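Local coordinates for oligopeptide ABC transporter, periplasmic oligopeptide-binding protein, putative (Thermotoga maritima MSB8, PDB 5IPW) that probably binds oligopeptides in the periplasm and passes them to an ABC transporter for uptake across the membrane, at residues V82-W87 and G186-P191; V110-L115 and T166-F171; F441-T446 and V466-E471. All blocks are in the same frame, centred on the assembly; numbering follows the deposited sequence.

Interaction 1. Residues V82-W87 and G186-P191; sequences VKLAFW and GFTGAP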
ATOM      1  N   VAL A  82       5.089 -13.233   4.493  1.00 39.24           N
ATOM      2  CA  VAL A  82       4.424 -13.548   5.752  1.00 40.55           C
ATOM      3  C   VAL A  82       4.788 -12.500   6.795  1.00 39.73           C
ATOM      4  O   VAL A  82       5.885 -11.942   6.782  1.00 38.64           O
ATOM      5  CB  VAL A  82       4.771 -14.969   6.263  1.00 41.07           C
ATOM      6  CG1 VAL A  82       4.238 -16.023   5.305  1.00 40.26           C
ATOM      7  CG2 VAL A  82       6.270 -15.140   6.474  1.00 41.01           C
ATOM      8  N   LYS A  83       3.849 -12.247   7.696  1.00 41.04           N
ATOM      9  CA  LYS A  83       3.966 -11.173   8.675  1.00 42.25           C
ATOM     10  C   LYS A  83       3.723 -11.736  10.067  1.00 40.80           C
ATOM     11  O   LYS A  83       3.099 -12.786  10.209  1.00 39.66           O
ATOM     12  CB  LYS A  83       2.929 -10.079   8.366  1.00 43.06           C
ATOM     13  CG  LYS A  83       2.855  -9.687   6.895  1.00 43.99           C
ATOM     14  CD  LYS A  83       4.135  -9.010   6.427  1.00 44.42           C
ATOM     15  CE  LYS A  83       4.099  -8.709   4.940  1.00 44.39           C
ATOM     16  NZ  LYS A  83       5.428  -8.238   4.452  1.00 44.93           N
ATOM     17  N   LEU A  84       4.211 -11.038  11.091  1.00 40.50           N
ATOM     18  CA  LEU A  84       3.857 -11.373  12.467  1.00 39.79           C
ATOM     19  C   LEU A  84       2.368 -11.180  12.610  1.00 38.94           C
ATOM     20  O   LEU A  84       1.675 -11.977  13.233  1.00 38.06           O
ATOM     21  CB  LEU A  84       4.591 -10.477  13.457  1.00 41.57           C
ATOM     22  CG  LEU A  84       6.088 -10.740  13.598  1.00 43.86           C
ATOM     23  CD1 LEU A  84       6.722  -9.726  14.533  1.00 44.33           C
ATOM     24  CD2 LEU A  84       6.346 -12.147  14.108  1.00 44.80           C
ATOM     25  N   ALA A  85       1.882 -10.106  12.015  1.00 39.25           N
ATOM     26  CA  ALA A  85       0.463  -9.862  11.949  1.00 40.71           C
ATOM     27  C   ALA A  85       0.157  -9.229  10.608  1.00 41.01           C
ATOM     28  O   ALA A  85       0.835  -8.292  10.186  1.00 41.48           O
ATOM     29  CB  ALA A  85       0.036  -8.949  13.084  1.00 40.87           C
ATOM     30  N   PHE A  86      -0.856  -9.758   9.935  1.00 41.78           N
ATOM     31  CA  PHE A  86      -1.219  -9.285   8.609  1.00 42.80           C
ATOM     32  C   PHE A  86      -2.164  -8.114   8.713  1.00 45.66           C
ATOM     33  O   PHE A  86      -2.827  -7.915   9.742  1.00 45.24           O
ATOM     34  CB  PHE A  86      -1.906 -10.388   7.805  1.00 40.49           C
ATOM     35  CG  PHE A  86      -0.999 -11.521   7.436  1.00 40.84           C
ATOM     36  CD1 PHE A  86      -0.211 -11.452   6.299  1.00 40.85           C
ATOM     37  CD2 PHE A  86      -0.942 -12.661   8.212  1.00 40.70           C
ATOM     38  CE1 PHE A  86       0.623 -12.495   5.949  1.00 39.91           C
ATOM     39  CE2 PHE A  86      -0.108 -13.712   7.863  1.00 41.44           C
ATOM     40  CZ  PHE A  86       0.676 -13.625   6.730  1.00 40.68           C
ATOM     41  N   TRP A  87      -2.229  -7.346   7.632  1.00 49.34           N
ATOM     42  CA  TRP A  87      -3.355  -6.453   7.419  1.00 51.91           C
ATOM     43  C   TRP A  87      -4.598  -7.325   7.374  1.00 54.24           C
ATOM     44  O   TRP A  87      -4.538  -8.483   6.966  1.00 54.28           O
ATOM     45  CB  TRP A  87      -3.247  -5.723   6.068  1.00 50.47           C
ATOM     46  CG  TRP A  87      -2.214  -4.647   5.957  1.00 48.68           C
ATOM     47  CD1 TRP A  87      -1.232  -4.563   5.019  1.00 50.02           C
ATOM     48  CD2 TRP A  87      -2.083  -3.483   6.782  1.00 48.05           C
ATOM     49  NE1 TRP A  87      -0.486  -3.425   5.208  1.00 49.77           N
ATOM     50  CE2 TRP A  87      -0.985  -2.744   6.288  1.00 48.94           C
ATOM     51  CE3 TRP A  87      -2.783  -2.993   7.891  1.00 46.80           C
ATOM     52  CZ2 TRP A  87      -0.568  -1.543   6.867  1.00 47.67           C
ATOM     53  CZ3 TRP A  87      -2.368  -1.799   8.468  1.00 46.81           C
ATOM     54  CH2 TRP A  87      -1.270  -1.088   7.956  1.00 48.01           C
ATOM     55  N   GLY A 186       9.216  -6.940   7.157  1.00 51.81           N
ATOM     56  CA  GLY A 186       9.708  -8.318   7.302  1.00 54.06           C
ATOM     57  C   GLY A 186      10.104  -8.707   8.719  1.00 53.50           C
ATOM     58  O   GLY A 186      11.160  -9.334   8.934  1.00 50.56           O
ATOM     59  N   PHE A 187       9.232  -8.382   9.676  1.00 48.18           N
ATOM     60  CA  PHE A 187       9.534  -8.563  11.094  1.00 47.35           C
ATOM     61  C   PHE A 187       9.528 -10.020  11.560  1.00 46.80           C
ATOM     62  O   PHE A 187       9.828 -10.302  12.723  1.00 47.24           O
ATOM     63  CB  PHE A 187       8.605  -7.690  11.946  1.00 46.76           C
ATOM     64  CG  PHE A 187       8.809  -6.228  11.703  1.00 47.44           C
ATOM     65  CD1 PHE A 187       9.828  -5.544  12.350  1.00 49.05           C
ATOM     66  CD2 PHE A 187       8.041  -5.549  10.775  1.00 48.63           C
ATOM     67  CE1 PHE A 187      10.056  -4.200  12.097  1.00 49.24           C
ATOM     68  CE2 PHE A 187       8.258  -4.204  10.520  1.00 48.91           C
ATOM     69  CZ  PHE A 187       9.267  -3.526  11.181  1.00 47.96           C
ATOM     70  N   THR A 188       9.227 -10.942  10.648  1.00 43.35           N
ATOM     71  CA  THR A 188       9.300 -12.361  10.951  1.00 42.75           C
ATOM     72  C   THR A 188      10.738 -12.843  11.068  1.00 41.78           C
ATOM     73  O   THR A 188      10.990 -13.923  11.589  1.00 41.11           O
ATOM     74  CB  THR A 188       8.572 -13.192   9.889  1.00 42.12           C
ATOM     75  OG1 THR A 188       9.087 -12.869   8.597  1.00 41.84           O
ATOM     76  CG2 THR A 188       7.072 -12.895   9.932  1.00 42.95           C
ATOM     77  N   GLY A 189      11.680 -12.051  10.567  1.00 43.39           N
ATOM     78  CA  GLY A 189      13.104 -12.316  10.777  1.00 41.94           C
ATOM     79  C   GLY A 189      13.720 -13.158   9.679  1.00 40.31           C
ATOM     80  O   GLY A 189      13.214 -13.195   8.563  1.00 38.50           O
ATOM     81  N   ALA A 190      14.820 -13.832  10.004  1.00 38.95           N
ATOM     82  CA  ALA A 190      15.555 -14.636   9.036  1.00 39.35           C
ATOM     83  C   ALA A 190      16.227 -15.815   9.741  1.00 39.21           C
ATOM     84  O   ALA A 190      16.441 -15.774  10.951  1.00 38.74           O
ATOM     85  CB  ALA A 190      16.588 -13.773   8.327  1.00 40.34           C
ATOM     86  N   PRO A 191      16.562 -16.873   8.987  1.00 39.23           N
ATOM     87  CA  PRO A 191      17.028 -18.127   9.593  1.00 38.61           C
ATOM     88  C   PRO A 191      18.486 -18.096  10.036  1.00 38.89           C
ATOM     89  O   PRO A 191      19.388 -18.429   9.268  1.00 38.25           O
ATOM     90  CB  PRO A 191      16.816 -19.145   8.473  1.00 39.27           C
ATOM     91  CG  PRO A 191      16.958 -18.351   7.220  1.00 39.06           C
ATOM     92  CD  PRO A 191      16.407 -16.989   7.526  1.00 38.23           C
TER
HETATM   93  O   HOH W   1       6.501  -8.792   9.728  1.00 44.45           O

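Interaction 2. Residues V110-L115 and T166-F171; sequences VYIFHL and TVKFEF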
ATOM      1  N   VAL A 110       6.915   0.041  24.202  1.00 66.65           N
ATOM      2  CA  VAL A 110       7.297  -1.350  23.995  1.00 68.16           C
ATOM      3  C   VAL A 110       6.155  -2.167  23.382  1.00 67.50           C
ATOM      4  O   VAL A 110       4.970  -1.915  23.642  1.00 65.10           O
ATOM      5  CB  VAL A 110       7.821  -2.034  25.292  1.00 68.71           C
ATOM      6  CG1 VAL A 110       8.312  -1.004  26.298  1.00 70.47           C
ATOM      7  CG2 VAL A 110       6.773  -2.926  25.936  1.00 68.69           C
ATOM      8  N   TYR A 111       6.543  -3.148  22.569  1.00 67.02           N
ATOM      9  CA  TYR A 111       5.615  -4.097  21.959  1.00 62.90           C
ATOM     10  C   TYR A 111       6.112  -5.508  22.208  1.00 58.43           C
ATOM     11  O   TYR A 111       7.286  -5.801  21.985  1.00 53.25           O
ATOM     12  CB  TYR A 111       5.517  -3.853  20.457  1.00 63.37           C
ATOM     13  CG  TYR A 111       5.020  -2.475  20.094  1.00 65.57           C
ATOM     14  CD1 TYR A 111       5.907  -1.418  19.928  1.00 67.13           C
ATOM     15  CD2 TYR A 111       3.661  -2.226  19.924  1.00 67.78           C
ATOM     16  CE1 TYR A 111       5.456  -0.151  19.596  1.00 70.12           C
ATOM     17  CE2 TYR A 111       3.200  -0.964  19.590  1.00 70.24           C
ATOM     18  CZ  TYR A 111       4.101   0.071  19.428  1.00 72.68           C
ATOM     19  OH  TYR A 111       3.649   1.326  19.092  1.00 73.50           O
ATOM     20  N   ILE A 112       5.222  -6.368  22.693  1.00 56.99           N
ATOM     21  CA  ILE A 112       5.520  -7.787  22.856  1.00 58.55           C
ATOM     22  C   ILE A 112       4.728  -8.566  21.817  1.00 57.37           C
ATOM     23  O   ILE A 112       3.525  -8.362  21.674  1.00 59.05           O
ATOM     24  CB  ILE A 112       5.148  -8.301  24.268  1.00 59.57           C
ATOM     25  CG1 ILE A 112       6.250  -7.972  25.280  1.00 61.07           C
ATOM     26  CG2 ILE A 112       4.958  -9.814  24.271  1.00 59.50           C
ATOM     27  CD1 ILE A 112       6.435  -6.502  25.569  1.00 61.92           C
ATOM     28  N   PHE A 113       5.407  -9.456  21.099  1.00 56.37           N
ATOM     29  CA  PHE A 113       4.746 -10.381  20.180  1.00 52.65           C
ATOM     30  C   PHE A 113       4.908 -11.803  20.690  1.00 51.73           C
ATOM     31  O   PHE A 113       6.020 -12.235  21.007  1.00 48.09           O
ATOM     32  CB  PHE A 113       5.326 -10.268  18.770  1.00 50.76           C
ATOM     33  CG  PHE A 113       4.970  -8.994  18.071  1.00 49.96           C
ATOM     34  CD1 PHE A 113       3.771  -8.877  17.392  1.00 50.33           C
ATOM     35  CD2 PHE A 113       5.836  -7.911  18.089  1.00 51.22           C
ATOM     36  CE1 PHE A 113       3.432  -7.697  16.748  1.00 50.06           C
ATOM     37  CE2 PHE A 113       5.509  -6.733  17.445  1.00 50.94           C
ATOM     38  CZ  PHE A 113       4.302  -6.624  16.773  1.00 50.00           C
ATOM     39  N   HIS A 114       3.788 -12.522  20.757  1.00 52.53           N
ATOM     40  CA  HIS A 114       3.765 -13.891  21.244  1.00 52.74           C
ATOM     41  C   HIS A 114       3.726 -14.856  20.074  1.00 51.79           C
ATOM     42  O   HIS A 114       2.763 -14.887  19.310  1.00 53.01           O
ATOM     43  CB  HIS A 114       2.554 -14.109  22.144  1.00 55.04           C
ATOM     44  CG  HIS A 114       2.548 -13.229  23.352  1.00 57.92           C
ATOM     45  ND1 HIS A 114       3.149 -13.591  24.538  1.00 57.99           N
ATOM     46  CD2 HIS A 114       2.033 -11.992  23.551  1.00 58.63           C
ATOM     47  CE1 HIS A 114       2.993 -12.620  25.419  1.00 58.78           C
ATOM     48  NE2 HIS A 114       2.321 -11.638  24.845  1.00 59.15           N
ATOM     49  N   LEU A 115       4.783 -15.645  19.951  1.00 49.40           N
ATOM     50  CA  LEU A 115       4.960 -16.534  18.819  1.00 48.46           C
ATOM     51  C   LEU A 115       4.316 -17.882  19.082  1.00 48.67           C
ATOM     52  O   LEU A 115       3.840 -18.150  20.187  1.00 50.25           O
ATOM     53  CB  LEU A 115       6.450 -16.712  18.528  1.00 48.52           C
ATOM     54  CG  LEU A 115       7.253 -15.422  18.350  1.00 48.42           C
ATOM     55  CD1 LEU A 115       8.675 -15.756  17.928  1.00 49.91           C
ATOM     56  CD2 LEU A 115       6.600 -14.495  17.339  1.00 48.52           C
ATOM     57  N   THR A 166       8.729 -15.405  22.654  1.00 49.59           N
ATOM     58  CA  THR A 166       8.311 -14.043  22.965  1.00 50.26           C
ATOM     59  C   THR A 166       9.422 -13.091  22.570  1.00 52.39           C
ATOM     60  O   THR A 166      10.572 -13.268  22.981  1.00 53.41           O
ATOM     61  CB  THR A 166       8.009 -13.844  24.465  1.00 48.12           C
ATOM     62  OG1 THR A 166       7.483 -15.050  25.025  1.00 44.00           O
ATOM     63  CG2 THR A 166       7.005 -12.730  24.651  1.00 47.83           C
ATOM     64  N   VAL A 167       9.068 -12.091  21.768  1.00 53.61           N
ATOM     65  CA  VAL A 167      10.008 -11.078  21.311  1.00 53.07           C
ATOM     66  C   VAL A 167       9.482  -9.720  21.752  1.00 55.22           C
ATOM     67  O   VAL A 167       8.277  -9.453  21.680  1.00 53.61           O
ATOM     68  CB  VAL A 167      10.225 -11.122  19.773  1.00 54.32           C
ATOM     69  CG1 VAL A 167       8.914 -11.005  19.009  1.00 54.08           C
ATOM     70  CG2 VAL A 167      11.210 -10.043  19.322  1.00 53.10           C
ATOM     71  N   LYS A 168      10.400  -8.877  22.213  1.00 57.81           N
ATOM     72  CA  LYS A 168      10.069  -7.571  22.755  1.00 59.23           C
ATOM     73  C   LYS A 168      10.785  -6.501  21.953  1.00 57.52           C
ATOM     74  O   LYS A 168      12.002  -6.545  21.805  1.00 58.13           O
ATOM     75  CB  LYS A 168      10.484  -7.500  24.232  1.00 64.13           C
ATOM     76  CG  LYS A 168      10.401  -6.116  24.870  1.00 67.35           C
ATOM     77  CD  LYS A 168      10.754  -6.158  26.351  1.00 70.91           C
ATOM     78  CE  LYS A 168      10.817  -4.760  26.956  1.00 72.72           C
ATOM     79  NZ  LYS A 168      10.707  -4.783  28.440  1.00 71.44           N
ATOM     80  N   PHE A 169      10.018  -5.553  21.430  1.00 58.96           N
ATOM     81  CA  PHE A 169      10.562  -4.370  20.775  1.00 60.71           C
ATOM     82  C   PHE A 169      10.384  -3.205  21.733  1.00 62.72           C
ATOM     83  O   PHE A 169       9.251  -2.819  22.013  1.00 62.05           O
ATOM     84  CB  PHE A 169       9.801  -4.066  19.480  1.00 59.82           C
ATOM     85  CG  PHE A 169       9.994  -5.092  18.395  1.00 60.21           C
ATOM     86  CD1 PHE A 169       9.264  -6.271  18.397  1.00 59.60           C
ATOM     87  CD2 PHE A 169      10.883  -4.865  17.352  1.00 60.33           C
ATOM     88  CE1 PHE A 169       9.432  -7.210  17.395  1.00 59.43           C
ATOM     89  CE2 PHE A 169      11.056  -5.803  16.348  1.00 58.66           C
ATOM     90  CZ  PHE A 169      10.329  -6.977  16.369  1.00 59.15           C
ATOM     91  N   GLU A 170      11.486  -2.665  22.250  1.00 65.77           N
ATOM     92  CA  GLU A 170      11.440  -1.484  23.115  1.00 68.31           C
ATOM     93  C   GLU A 170      12.028  -0.296  22.377  1.00 69.35           C
ATOM     94  O   GLU A 170      13.213  -0.288  22.041  1.00 67.54           O
ATOM     95  CB  GLU A 170      12.208  -1.713  24.420  1.00 71.73           C
ATOM     96  CG  GLU A 170      12.228  -0.500  25.350  1.00 74.07           C
ATOM     97  CD  GLU A 170      12.599  -0.847  26.783  1.00 77.13           C
ATOM     98  OE1 GLU A 170      12.053  -0.207  27.710  1.00 78.36           O
ATOM     99  OE2 GLU A 170      13.427  -1.764  26.985  1.00 78.07           O
ATOM    100  N   PHE A 171      11.192   0.704  22.124  1.00 71.08           N
ATOM    101  CA  PHE A 171      11.635   1.930  21.471  1.00 73.75           C
ATOM    102  C   PHE A 171      12.010   2.990  22.509  1.00 76.61           C
ATOM    103  O   PHE A 171      11.536   2.953  23.644  1.00 73.73           O
ATOM    104  CB  PHE A 171      10.532   2.466  20.557  1.00 71.89           C
ATOM    105  CG  PHE A 171      10.300   1.634  19.332  1.00 68.21           C
ATOM    106  CD1 PHE A 171      11.084   1.814  18.207  1.00 67.21           C
ATOM    107  CD2 PHE A 171       9.294   0.678  19.299  1.00 67.89           C
ATOM    108  CE1 PHE A 171      10.876   1.053  17.069  1.00 67.86           C
ATOM    109  CE2 PHE A 171       9.078  -0.086  18.164  1.00 67.32           C
ATOM    110  CZ  PHE A 171       9.872   0.102  17.047  1.00 67.42           C
TER

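Interaction 3. Residues F441-T446 and V466-E471; sequences FTITVT and VWVEIE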
ATOM      1  N   PHE A 441      -6.298  32.619 -14.272  1.00 66.54           N
ATOM      2  CA  PHE A 441      -5.067  32.019 -13.777  1.00 65.44           C
ATOM      3  C   PHE A 441      -4.696  30.826 -14.628  1.00 63.17           C
ATOM      4  O   PHE A 441      -5.495  30.355 -15.433  1.00 65.48           O
ATOM      5  CB  PHE A 441      -5.177  31.630 -12.303  1.00 66.19           C
ATOM      6  CG  PHE A 441      -6.284  30.665 -12.004  1.00 70.46           C
ATOM      7  CD1 PHE A 441      -7.582  31.118 -11.802  1.00 72.44           C
ATOM      8  CD2 PHE A 441      -6.030  29.304 -11.897  1.00 71.83           C
ATOM      9  CE1 PHE A 441      -8.606  30.231 -11.512  1.00 72.62           C
ATOM     10  CE2 PHE A 441      -7.050  28.411 -11.608  1.00 71.87           C
ATOM     11  CZ  PHE A 441      -8.339  28.876 -11.416  1.00 72.32           C
ATOM     12  N   THR A 442      -3.467  30.358 -14.453  1.00 62.92           N
ATOM     13  CA  THR A 442      -2.931  29.257 -15.239  1.00 61.52           C
ATOM     14  C   THR A 442      -2.886  27.974 -14.410  1.00 59.63           C
ATOM     15  O   THR A 442      -2.401  27.971 -13.279  1.00 55.02           O
ATOM     16  CB  THR A 442      -1.521  29.595 -15.761  1.00 61.65           C
ATOM     17  OG1 THR A 442      -1.626  30.548 -16.824  1.00 61.45           O
ATOM     18  CG2 THR A 442      -0.809  28.351 -16.285  1.00 62.43           C
ATOM     19  N   ILE A 443      -3.402  26.894 -14.989  1.00 59.23           N
ATOM     20  CA  ILE A 443      -3.303  25.573 -14.391  1.00 58.03           C
ATOM     21  C   ILE A 443      -2.024  24.935 -14.892  1.00 54.98           C
ATOM     22  O   ILE A 443      -1.824  24.782 -16.098  1.00 52.03           O
ATOM     23  CB  ILE A 443      -4.496  24.673 -14.769  1.00 60.36           C
ATOM     24  CG1 ILE A 443      -5.802  25.275 -14.244  1.00 61.10           C
ATOM     25  CG2 ILE A 443      -4.306  23.268 -14.205  1.00 60.85           C
ATOM     26  CD1 ILE A 443      -7.048  24.617 -14.796  1.00 61.29           C
ATOM     27  N   THR A 444      -1.163  24.568 -13.950  1.00 54.55           N
ATOM     28  CA  THR A 444       0.101  23.934 -14.264  1.00 53.23           C
ATOM     29  C   THR A 444      -0.028  22.433 -14.106  1.00 54.02           C
ATOM     30  O   THR A 444      -0.426  21.947 -13.043  1.00 51.72           O
ATOM     31  CB  THR A 444       1.203  24.417 -13.312  1.00 53.42           C
ATOM     32  OG1 THR A 444       1.230  25.847 -13.307  1.00 51.25           O
ATOM     33  CG2 THR A 444       2.569  23.868 -13.738  1.00 52.76           C
ATOM     34  N   VAL A 445       0.320  21.703 -15.164  1.00 54.75           N
ATOM     35  CA  VAL A 445       0.324  20.246 -15.130  1.00 55.75           C
ATOM     36  C   VAL A 445       1.627  19.713 -15.699  1.00 55.97           C
ATOM     37  O   VAL A 445       2.421  20.459 -16.267  1.00 55.08           O
ATOM     38  CB  VAL A 445      -0.851  19.646 -15.941  1.00 56.78           C
ATOM     39  CG1 VAL A 445      -2.162  20.306 -15.556  1.00 57.24           C
ATOM     40  CG2 VAL A 445      -0.627  19.793 -17.441  1.00 56.42           C
ATOM     41  N   THR A 446       1.834  18.411 -15.540  1.00 57.69           N
ATOM     42  CA  THR A 446       2.886  17.701 -16.260  1.00 58.08           C
ATOM     43  C   THR A 446       2.322  16.363 -16.739  1.00 58.81           C
ATOM     44  O   THR A 446       1.804  15.576 -15.947  1.00 58.67           O
ATOM     45  CB  THR A 446       4.162  17.529 -15.410  1.00 57.28           C
ATOM     46  OG1 THR A 446       5.142  16.795 -16.153  1.00 59.13           O
ATOM     47  CG2 THR A 446       3.871  16.823 -14.095  1.00 57.87           C
ATOM     48  N   VAL A 466     -14.804  31.821 -14.955  1.00 71.18           N
ATOM     49  CA  VAL A 466     -13.440  31.672 -14.486  1.00 66.27           C
ATOM     50  C   VAL A 466     -12.552  31.284 -15.660  1.00 68.36           C
ATOM     51  O   VAL A 466     -12.720  30.219 -16.251  1.00 65.24           O
ATOM     52  CB  VAL A 466     -13.337  30.631 -13.363  1.00 64.67           C
ATOM     53  CG1 VAL A 466     -11.879  30.309 -13.067  1.00 66.59           C
ATOM     54  CG2 VAL A 466     -14.043  31.126 -12.103  1.00 62.95           C
ATOM     55  N   TRP A 467     -11.606  32.162 -15.982  1.00 68.51           N
ATOM     56  CA  TRP A 467     -10.726  31.990 -17.135  1.00 68.30           C
ATOM     57  C   TRP A 467      -9.486  31.195 -16.734  1.00 67.36           C
ATOM     58  O   TRP A 467      -8.757  31.595 -15.829  1.00 67.44           O
ATOM     59  CB  TRP A 467     -10.297  33.362 -17.665  1.00 67.84           C
ATOM     60  CG  TRP A 467      -9.600  33.352 -18.998  1.00 67.93           C
ATOM     61  CD1 TRP A 467      -9.167  32.263 -19.709  1.00 67.21           C
ATOM     62  CD2 TRP A 467      -9.223  34.500 -19.766  1.00 69.39           C
ATOM     63  NE1 TRP A 467      -8.565  32.665 -20.875  1.00 68.32           N
ATOM     64  CE2 TRP A 467      -8.584  34.033 -20.934  1.00 70.19           C
ATOM     65  CE3 TRP A 467      -9.375  35.880 -19.583  1.00 69.62           C
ATOM     66  CZ2 TRP A 467      -8.093  34.898 -21.915  1.00 71.80           C
ATOM     67  CZ3 TRP A 467      -8.886  36.739 -20.559  1.00 69.77           C
ATOM     68  CH2 TRP A 467      -8.253  36.245 -21.710  1.00 71.34           C
ATOM     69  N   VAL A 468      -9.242  30.072 -17.404  1.00 64.26           N
ATOM     70  CA  VAL A 468      -8.006  29.337 -17.190  1.00 62.96           C
ATOM     71  C   VAL A 468      -7.341  28.957 -18.499  1.00 63.78           C
ATOM     72  O   VAL A 468      -8.003  28.813 -19.528  1.00 63.23           O
ATOM     73  CB  VAL A 468      -8.217  28.070 -16.333  1.00 63.36           C
ATOM     74  CG1 VAL A 468      -8.724  28.446 -14.946  1.00 62.33           C
ATOM     75  CG2 VAL A 468      -9.165  27.092 -17.016  1.00 64.21           C
ATOM     76  N   GLU A 469      -6.018  28.835 -18.438  1.00 66.40           N
ATOM     77  CA  GLU A 469      -5.219  28.231 -19.496  1.00 68.64           C
ATOM     78  C   GLU A 469      -4.430  27.083 -18.885  1.00 67.11           C
ATOM     79  O   GLU A 469      -4.315  26.974 -17.661  1.00 66.46           O
ATOM     80  CB  GLU A 469      -4.249  29.238 -20.114  1.00 71.51           C
ATOM     81  CG  GLU A 469      -4.908  30.465 -20.726  1.00 75.51           C
ATOM     82  CD  GLU A 469      -5.841  30.147 -21.883  1.00 76.98           C
ATOM     83  OE1 GLU A 469      -5.705  29.072 -22.510  1.00 77.33           O
ATOM     84  OE2 GLU A 469      -6.716  30.992 -22.167  1.00 79.17           O
ATOM     85  N   ILE A 470      -3.884  26.237 -19.748  1.00 65.26           N
ATOM     86  CA  ILE A 470      -3.227  25.015 -19.325  1.00 66.31           C
ATOM     87  C   ILE A 470      -1.792  25.021 -19.822  1.00 67.06           C
ATOM     88  O   ILE A 470      -1.556  25.044 -21.030  1.00 67.71           O
ATOM     89  CB  ILE A 470      -3.952  23.780 -19.907  1.00 67.40           C
ATOM     90  CG1 ILE A 470      -5.435  23.765 -19.502  1.00 66.03           C
ATOM     91  CG2 ILE A 470      -3.259  22.491 -19.487  1.00 68.78           C
ATOM     92  CD1 ILE A 470      -5.700  23.793 -18.011  1.00 65.00           C
ATOM     93  N   GLU A 471      -0.833  25.009 -18.898  1.00 66.98           N
ATOM     94  CA  GLU A 471       0.566  24.845 -19.282  1.00 67.82           C
ATOM     95  C   GLU A 471       1.041  23.456 -18.875  1.00 67.77           C
ATOM     96  O   GLU A 471       0.840  23.016 -17.741  1.00 68.57           O
ATOM     97  CB  GLU A 471       1.470  25.964 -18.719  1.00 67.80           C
ATOM     98  CG  GLU A 471       1.660  26.007 -17.204  1.00 69.10           C
ATOM     99  CD  GLU A 471       2.625  27.107 -16.749  1.00 67.83           C
ATOM    100  OE1 GLU A 471       2.955  27.145 -15.546  1.00 63.44           O
ATOM    101  OE2 GLU A 471       3.064  27.931 -17.581  1.00 66.37           O
TER

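Interaction 1. Residues V82-W87 and G186-P191
L84 lays its CD1 methyl over the backbone of F187, 3.6 Å from F187 O and 3.8 Å from F187 CB, and the two side chains cross at about a right angle. Of the F187 side chain CB makes the contact; the ring leads away from the 82-87 segment and meets the rings of W135, W152 and F178. The second point of contact is T188. Its CG2 lies anti to the carbonyl carbon (OG1 chi1 54°), and this methyl rests against the backbone of the other segment, with T188 CG2 to V82 O at 3.5 Å and T188 CG2 to L84 N at 3.6 Å. G186 to G189 form a type I beta turn, closed by G189 N to G186 O at 3.2 Å, which presents F187 and T188 together at its corner. No direct hydrogen bond crosses; one water accepts weakly from F187 N at 2.8 Å and from L84 N at 3.5 Å. K83 turns its amine elsewhere, to E81, Y184 O and G185 O. The contact therefore joins the loop before helix 192-195 to the approach of edge strand 85-87 by methyl-to-backbone packing and one weak water bridge, a chemistry that implies shape fit more than directional bonding.

Interaction 2. Residues V110-L115 and T166-F171
F113 and F169 meet on one face of an antiparallel strand pair: F113 CD2 lies 3.7 Å from F169 CE1, the ring planes stand at 89° to each other, and F169 CD1 lies in the plane of the F113 ring at its edge. V167, directly across from F113, fills the space beside the phenylalanine's stem, its CG1 resting 3.7 Å from F113 CB. That methyl sits between the backbone N and the carbonyl carbon of V167 (chi1 55°), which turns it to the partner strand. Farther along the same face, Y111 CD1 and F171 CE2 touch at 3.9 Å, each ring offering edge atoms to the other. Four aromatic rings and one valine thus make up this face, the small V167 filling in between the larger groups.

The opposite face carries mixed aliphatic and polar side chains. I112 CG2 fits against T166 CG2 at 3.6 Å, while the H114 ring has I112 CG2 over one face near its rim and lies alongside T166. I112 CD1 reaches the aliphatic part of K168 at CG, and V110 CG1 runs beside E170 CG.

Between the faces, Y111 pairs with F169 and F113 with V167 as hydrogen-bonded pairs. The shortest bonds are Y111 N to F169 O and F169 N to Y111 O, both 2.8 Å, and the strand axes run at 168°. These are the central and next strands of a five-stranded antiparallel sheet: 94-105 adjoins 110-115, and 157-163 adjoins 166-171. Helix 129-140 packs on the aromatic face through A129 and I132, F178 adds a further ring there, and E103 of strand 94-105 takes H114 NE2 on the other face.

Interaction 3. Residues F441-T446 and V466-E471
The F441 ring carries V468 CG1 over one face, 3.8 Å from the ring centroid and 19° off its normal, a CH-pi contact. V466 CG1 approaches the same ring obliquely at CE1, and F356 meets it edge-to-face. Chi1 of 58° sets F441 CG between the backbone N and the carbonyl carbon, the start of the ring's course toward V468. These residues belong to a beta-alpha-beta unit in which strand 440-445 runs through helix 448-462 into the parallel strand 467-472. The latter is the outermost strand of a mixed sheet; its neighbour 440-445 is flanked on its other side by 489-494.

On the face shared with F441, I443 CB and I470 CD1 pack at 3.6 Å side by side, and I443 CD1 also reaches V468 CG2; W461 of the connecting helix covers I443 and V468. The backbones bond in the alternating pattern of parallel strands: I443 N donates to E469 O at 2.8 Å, E471 N to I443 O, and V445 N to E471 O at 2.9 Å. The bond from E469 N to F441 O is weak.

The other face is polar. E471, extended beyond CG, passes T442 CG2 at about a right angle, with E471 CG 3.5 Å from that methyl, and brings its carboxylate beside T444; a long, weak ion pair joins it to R481. An alanine at E471 would probably open a gap beside the T442 methyl where CG and CD now pack, and take from T444 OG1 and R481 their carboxylate neighbour. W467, stacked on Y430, uses its indole N-H within its own strand: W467 NE1 meets E469 OE2 at 2.8 Å on the anti side, 26° out of the carboxylate plane.

In the fold
Interactions 1 and 2 form one continuous packed region, their centres 13 Å apart. L84 is shared by both: its CD2 lies 4.0 Å from L115 CD2 and its CD1 4.0 Å from F113 CG, while F187 CD1 approaches F169 CE2 at 4.2 Å. Both reach the same five-stranded antiparallel sheet, and the 110-115 and 166-171 strands fall in sequence between the two segments of interaction 1. Interaction 3 belongs to a different, mixed sheet on the opposite side of the chain's centre, with centres 47 Å from interaction 1 and 53 Å from interaction 2. Nearest atoms are about 28 Å and 36 Å away, so it has no direct contact with either.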